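Local coordinates for protein elongation factor G (Thermus thermophilus, PDB 2DY1) that binds GTP and magnesium and probably acts as a GTPase translation elongation factor on the ribosome, at residues A[155-169]-A[246-259]. Sequence-based numbering, arbitrary orientation.
Sequences PILPIDLPLYEGGKW and LLYPVALASGEREI. With GTP (guanosine-5'-triphosphate), chain C.
Ile156 to Pro158 pair with Tyr248 to Val250 as neighbouring parallel strands in the P-loop GTPase sheet of the G domain. Four backbone hydrogen bonds join the segments, from Tyr248 N to Pro155 O through to Ile159 N to Val250 O. Beyond Ile159 the strands separate, and the next backbone N-H, that of Leu252, is met by a side-chain carboxylate instead. Asp160 OD2 accepts from Leu252 N at 3.0 Å through its anti lone pair, in a nearly straight bond (161°).

The tightly packed part lies around the buried Trp169 indole. Its CG is anti to the backbone N (chi1 174°), which lays the six-membered ring between Leu252 and Ile259. Ile259 CD1 sits over one face, 3.7 Å from the centroid of the six-membered ring, a CH-pi contact. Ser254 CB meets the ring edge, 3.6 Å from Trp169 CH2. Leu252 CG lies 3.6 Å from Trp169 CZ2, and Leu252 CD2 reaches Pro162.

The solvent side is looser. Lys168 crosses Arg257 at about a right angle, and a water links Trp169 O to Arg257 NH2. Through Ser254 the indole also borders the guanine site, where Ser254 OG accepts from Arg257 N in an ST motif and donates to GTP O6 at 2.6 Å.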
# COMPACT_ATOMS: atom_id res chain seq x y z
N PRO A 155 15.69 -8.45 -20.31
CA PRO A 155 15.28 -8.94 -21.62
C PRO A 155 14.09 -8.29 -22.31
O PRO A 155 13.10 -8.95 -22.62
CB PRO A 155 15.11 -10.44 -21.40
CG PRO A 155 14.61 -10.50 -20.00
CD PRO A 155 15.42 -9.46 -19.27
N ILE A 156 14.20 -7.00 -22.60
CA ILE A 156 13.13 -6.32 -23.31
C ILE A 156 13.15 -6.75 -24.77
O ILE A 156 14.17 -7.22 -25.29
CB ILE A 156 13.24 -4.78 -23.22
CG1 ILE A 156 14.61 -4.31 -23.72
CG2 ILE A 156 13.00 -4.35 -21.79
CD1 ILE A 156 14.54 -3.13 -24.65
N LEU A 157 12.01 -6.59 -25.44
CA LEU A 157 11.90 -6.99 -26.83
C LEU A 157 11.16 -5.87 -27.58
O LEU A 157 9.94 -5.77 -27.50
CB LEU A 157 11.11 -8.29 -26.92
CG LEU A 157 11.11 -8.98 -28.29
CD1 LEU A 157 12.42 -9.73 -28.47
CD2 LEU A 157 9.96 -9.94 -28.37
N PRO A 158 11.89 -5.03 -28.31
CA PRO A 158 11.22 -3.95 -29.04
C PRO A 158 10.30 -4.44 -30.14
O PRO A 158 10.73 -5.12 -31.06
CB PRO A 158 12.39 -3.13 -29.62
CG PRO A 158 13.54 -3.46 -28.68
CD PRO A 158 13.35 -4.93 -28.41
N ILE A 159 9.02 -4.12 -30.04
CA ILE A 159 8.05 -4.50 -31.05
C ILE A 159 7.91 -3.34 -32.02
O ILE A 159 7.79 -3.52 -33.23
CB ILE A 159 6.65 -4.78 -30.43
CG1 ILE A 159 6.75 -5.93 -29.42
CG2 ILE A 159 5.62 -5.04 -31.51
CD1 ILE A 159 7.35 -7.20 -29.99
N ASP A 160 7.91 -2.13 -31.47
CA ASP A 160 7.72 -0.93 -32.28
C ASP A 160 8.91 0.01 -32.18
O ASP A 160 9.59 0.06 -31.16
CB ASP A 160 6.55 -0.09 -31.74
CG ASP A 160 5.23 -0.83 -31.76
OD1 ASP A 160 4.91 -1.40 -32.82
OD2 ASP A 160 4.52 -0.80 -30.72
N LEU A 161 9.09 0.77 -33.26
CA LEU A 161 10.05 1.87 -33.31
C LEU A 161 9.19 3.05 -33.78
O LEU A 161 8.16 2.88 -34.40
CB LEU A 161 11.18 1.60 -34.31
CG LEU A 161 12.12 0.47 -33.90
CD1 LEU A 161 13.16 0.31 -35.01
CD2 LEU A 161 12.79 0.73 -32.56
N PRO A 162 9.61 4.28 -33.46
CA PRO A 162 8.81 5.43 -33.87
C PRO A 162 8.94 5.85 -35.32
O PRO A 162 10.04 5.81 -35.90
CB PRO A 162 9.27 6.53 -32.93
CG PRO A 162 10.70 6.16 -32.64
CD PRO A 162 10.73 4.65 -32.59
N LEU A 163 7.80 6.22 -35.92
CA LEU A 163 7.83 6.75 -37.28
C LEU A 163 7.81 8.27 -37.15
O LEU A 163 6.91 8.83 -36.52
CB LEU A 163 6.63 6.29 -38.09
CG LEU A 163 6.58 6.84 -39.51
CD1 LEU A 163 7.76 6.24 -40.29
CD2 LEU A 163 5.26 6.47 -40.20
N TYR A 164 8.81 8.93 -37.72
CA TYR A 164 8.87 10.39 -37.68
C TYR A 164 8.74 10.98 -39.07
O TYR A 164 9.10 10.36 -40.06
CB TYR A 164 10.22 10.87 -37.14
CG TYR A 164 10.43 10.65 -35.66
CD1 TYR A 164 9.92 11.54 -34.72
CD2 TYR A 164 11.15 9.55 -35.20
CE1 TYR A 164 10.13 11.34 -33.35
CE2 TYR A 164 11.36 9.35 -33.85
CZ TYR A 164 10.86 10.24 -32.93
OH TYR A 164 11.10 10.05 -31.58
N GLU A 165 8.22 12.20 -39.11
CA GLU A 165 8.11 12.96 -40.36
C GLU A 165 8.60 14.35 -39.98
O GLU A 165 7.99 15.04 -39.16
CB GLU A 165 6.67 12.99 -40.88
CG GLU A 165 6.24 11.68 -41.51
CD GLU A 165 4.78 11.67 -41.93
OE1 GLU A 165 4.09 12.68 -41.69
OE2 GLU A 165 4.33 10.64 -42.48
N GLY A 166 9.75 14.73 -40.53
CA GLY A 166 10.31 16.03 -40.23
C GLY A 166 10.41 16.33 -38.74
O GLY A 166 10.07 17.43 -38.30
N GLY A 167 10.88 15.35 -37.97
CA GLY A 167 11.03 15.56 -36.54
C GLY A 167 9.78 15.35 -35.69
O GLY A 167 9.87 15.35 -34.46
N LYS A 168 8.63 15.17 -36.33
CA LYS A 168 7.38 14.98 -35.61
C LYS A 168 7.02 13.49 -35.53
O LYS A 168 7.04 12.80 -36.55
CB LYS A 168 6.27 15.74 -36.31
CG LYS A 168 4.89 15.56 -35.70
CD LYS A 168 3.85 16.29 -36.53
CE LYS A 168 2.45 16.15 -35.96
NZ LYS A 168 1.44 16.73 -36.89
N TRP A 169 6.68 13.02 -34.34
CA TRP A 169 6.29 11.61 -34.17
C TRP A 169 4.88 11.46 -34.72
O TRP A 169 3.95 12.12 -34.24
CB TRP A 169 6.30 11.24 -32.69
CG TRP A 169 5.78 9.86 -32.43
CD1 TRP A 169 6.11 8.71 -33.11
CD2 TRP A 169 4.87 9.47 -31.40
NE1 TRP A 169 5.46 7.63 -32.55
CE2 TRP A 169 4.69 8.07 -31.50
CE3 TRP A 169 4.19 10.18 -30.40
CZ2 TRP A 169 3.87 7.36 -30.63
CZ3 TRP A 169 3.35 9.46 -29.53
CH2 TRP A 169 3.21 8.06 -29.66
N LEU A 246 10.34 -14.37 -19.74
CA LEU A 246 11.67 -14.39 -20.34
C LEU A 246 11.91 -13.26 -21.34
O LEU A 246 13.05 -12.99 -21.73
CB LEU A 246 11.92 -15.74 -21.01
CG LEU A 246 11.82 -16.96 -20.08
CD1 LEU A 246 12.01 -18.22 -20.91
CD2 LEU A 246 12.88 -16.87 -18.99
N LEU A 247 10.83 -12.60 -21.76
CA LEU A 247 10.95 -11.48 -22.68
C LEU A 247 9.87 -10.48 -22.30
O LEU A 247 8.77 -10.88 -21.94
CB LEU A 247 10.74 -11.91 -24.13
CG LEU A 247 11.85 -12.76 -24.79
CD1 LEU A 247 11.42 -13.10 -26.22
CD2 LEU A 247 13.18 -12.01 -24.78
N TYR A 248 10.19 -9.20 -22.41
CA TYR A 248 9.24 -8.14 -22.07
C TYR A 248 9.03 -7.28 -23.32
O TYR A 248 9.85 -6.43 -23.63
CB TYR A 248 9.83 -7.27 -20.96
CG TYR A 248 10.27 -8.07 -19.74
CD1 TYR A 248 11.56 -7.91 -19.22
CD2 TYR A 248 9.41 -8.98 -19.12
CE1 TYR A 248 11.98 -8.64 -18.11
CE2 TYR A 248 9.83 -9.71 -18.01
CZ TYR A 248 11.12 -9.53 -17.52
OH TYR A 248 11.54 -10.27 -16.43
N PRO A 249 7.92 -7.49 -24.04
CA PRO A 249 7.68 -6.68 -25.25
C PRO A 249 7.58 -5.20 -24.91
O PRO A 249 7.04 -4.85 -23.86
CB PRO A 249 6.35 -7.20 -25.78
CG PRO A 249 6.22 -8.58 -25.18
CD PRO A 249 6.80 -8.42 -23.79
N VAL A 250 8.10 -4.35 -25.80
CA VAL A 250 8.02 -2.91 -25.61
C VAL A 250 7.24 -2.33 -26.79
O VAL A 250 7.65 -2.43 -27.95
CB VAL A 250 9.42 -2.25 -25.57
CG1 VAL A 250 9.29 -0.73 -25.34
CG2 VAL A 250 10.26 -2.87 -24.47
N ALA A 251 6.10 -1.73 -26.48
CA ALA A 251 5.23 -1.13 -27.48
C ALA A 251 5.24 0.38 -27.31
O ALA A 251 5.64 0.91 -26.27
CB ALA A 251 3.80 -1.66 -27.31
N LEU A 252 4.81 1.06 -28.36
CA LEU A 252 4.74 2.51 -28.36
C LEU A 252 3.29 2.91 -28.63
O LEU A 252 2.71 2.50 -29.64
CB LEU A 252 5.66 3.04 -29.48
CG LEU A 252 5.92 4.50 -29.78
CD1 LEU A 252 6.43 5.25 -28.55
CD2 LEU A 252 6.98 4.53 -30.90
N ALA A 253 2.70 3.71 -27.73
CA ALA A 253 1.32 4.15 -27.95
C ALA A 253 1.05 5.38 -27.09
O ALA A 253 1.66 5.56 -26.05
CB ALA A 253 0.32 3.03 -27.57
N SER A 254 0.13 6.22 -27.56
CA SER A 254 -0.24 7.43 -26.82
C SER A 254 -1.74 7.62 -26.95
O SER A 254 -2.28 7.65 -28.05
CB SER A 254 0.45 8.66 -27.39
OG SER A 254 -0.17 9.83 -26.90
N GLY A 255 -2.43 7.74 -25.82
CA GLY A 255 -3.86 7.96 -25.91
C GLY A 255 -4.16 9.42 -26.22
O GLY A 255 -5.22 9.74 -26.74
N GLU A 256 -3.19 10.29 -25.96
CA GLU A 256 -3.36 11.73 -26.19
C GLU A 256 -3.23 12.04 -27.68
O GLU A 256 -4.02 12.79 -28.24
CB GLU A 256 -2.31 12.50 -25.40
CG GLU A 256 -2.52 14.00 -25.32
CD GLU A 256 -3.64 14.37 -24.38
OE1 GLU A 256 -3.72 13.74 -23.29
OE2 GLU A 256 -4.42 15.28 -24.72
N ARG A 257 -2.23 11.44 -28.33
CA ARG A 257 -2.03 11.64 -29.77
C ARG A 257 -2.81 10.62 -30.60
O ARG A 257 -2.82 10.69 -31.83
CB ARG A 257 -0.53 11.51 -30.11
CG ARG A 257 0.40 12.45 -29.39
CD ARG A 257 0.13 13.88 -29.80
NE ARG A 257 0.22 14.02 -31.25
CZ ARG A 257 -0.25 15.06 -31.93
NH1 ARG A 257 -0.87 16.05 -31.30
NH2 ARG A 257 -0.13 15.10 -33.25
N GLU A 258 -3.47 9.67 -29.93
CA GLU A 258 -4.21 8.60 -30.58
C GLU A 258 -3.34 7.87 -31.60
O GLU A 258 -3.73 7.69 -32.75
CB GLU A 258 -5.50 9.10 -31.24
CG GLU A 258 -6.62 9.35 -30.22
CD GLU A 258 -7.30 8.06 -29.71
OE1 GLU A 258 -6.79 6.92 -29.95
OE2 GLU A 258 -8.36 8.23 -29.07
N ILE A 259 -2.16 7.46 -31.16
CA ILE A 259 -1.23 6.71 -31.99
C ILE A 259 -1.01 5.32 -31.39
O ILE A 259 -0.70 5.19 -30.20
CB ILE A 259 0.15 7.43 -32.08
CG1 ILE A 259 0.01 8.71 -32.91
CG2 ILE A 259 1.20 6.49 -32.69
CD1 ILE A 259 1.30 9.58 -32.91
PG GTP C . -1.98 8.48 -12.46
O1G GTP C . -2.03 9.80 -11.54
O2G GTP C . -3.43 7.79 -12.47
O3G GTP C . -0.91 7.53 -12.07
O3B GTP C . -1.73 9.10 -13.93
PB GTP C . -1.95 8.31 -15.31
O1B GTP C . -0.80 7.40 -15.52
O2B GTP C . -3.31 7.72 -15.33
O3A GTP C . -1.78 9.49 -16.38
PA GTP C . -2.99 10.33 -17.00
O1A GTP C . -3.67 9.52 -18.03
O2A GTP C . -3.80 10.89 -15.89
O5' GTP C . -2.24 11.53 -17.76
C5' GTP C . -1.64 12.57 -16.98
C4' GTP C . -1.32 13.77 -17.87
O4' GTP C . -0.54 13.26 -18.97
C3' GTP C . -2.61 14.33 -18.48
O3' GTP C . -2.45 15.73 -18.70
C2' GTP C . -2.69 13.59 -19.82
O2' GTP C . -3.39 14.40 -20.76
C1' GTP C . -1.21 13.59 -20.19
N9 GTP C . -0.87 12.58 -21.22
C8 GTP C . -1.14 11.28 -21.16
N7 GTP C . -0.57 10.66 -22.19
C5 GTP C . 0.07 11.57 -22.92
C6 GTP C . 0.83 11.52 -24.08
O6 GTP C . 1.07 10.45 -24.65
N1 GTP C . 1.35 12.71 -24.60
C2 GTP C . 1.11 13.92 -23.94
N2 GTP C . 1.61 15.05 -24.42
N3 GTP C . 0.38 13.94 -22.81
C4 GTP C . -0.13 12.81 -22.30
O HOH W 1 1.29 13.13 -34.81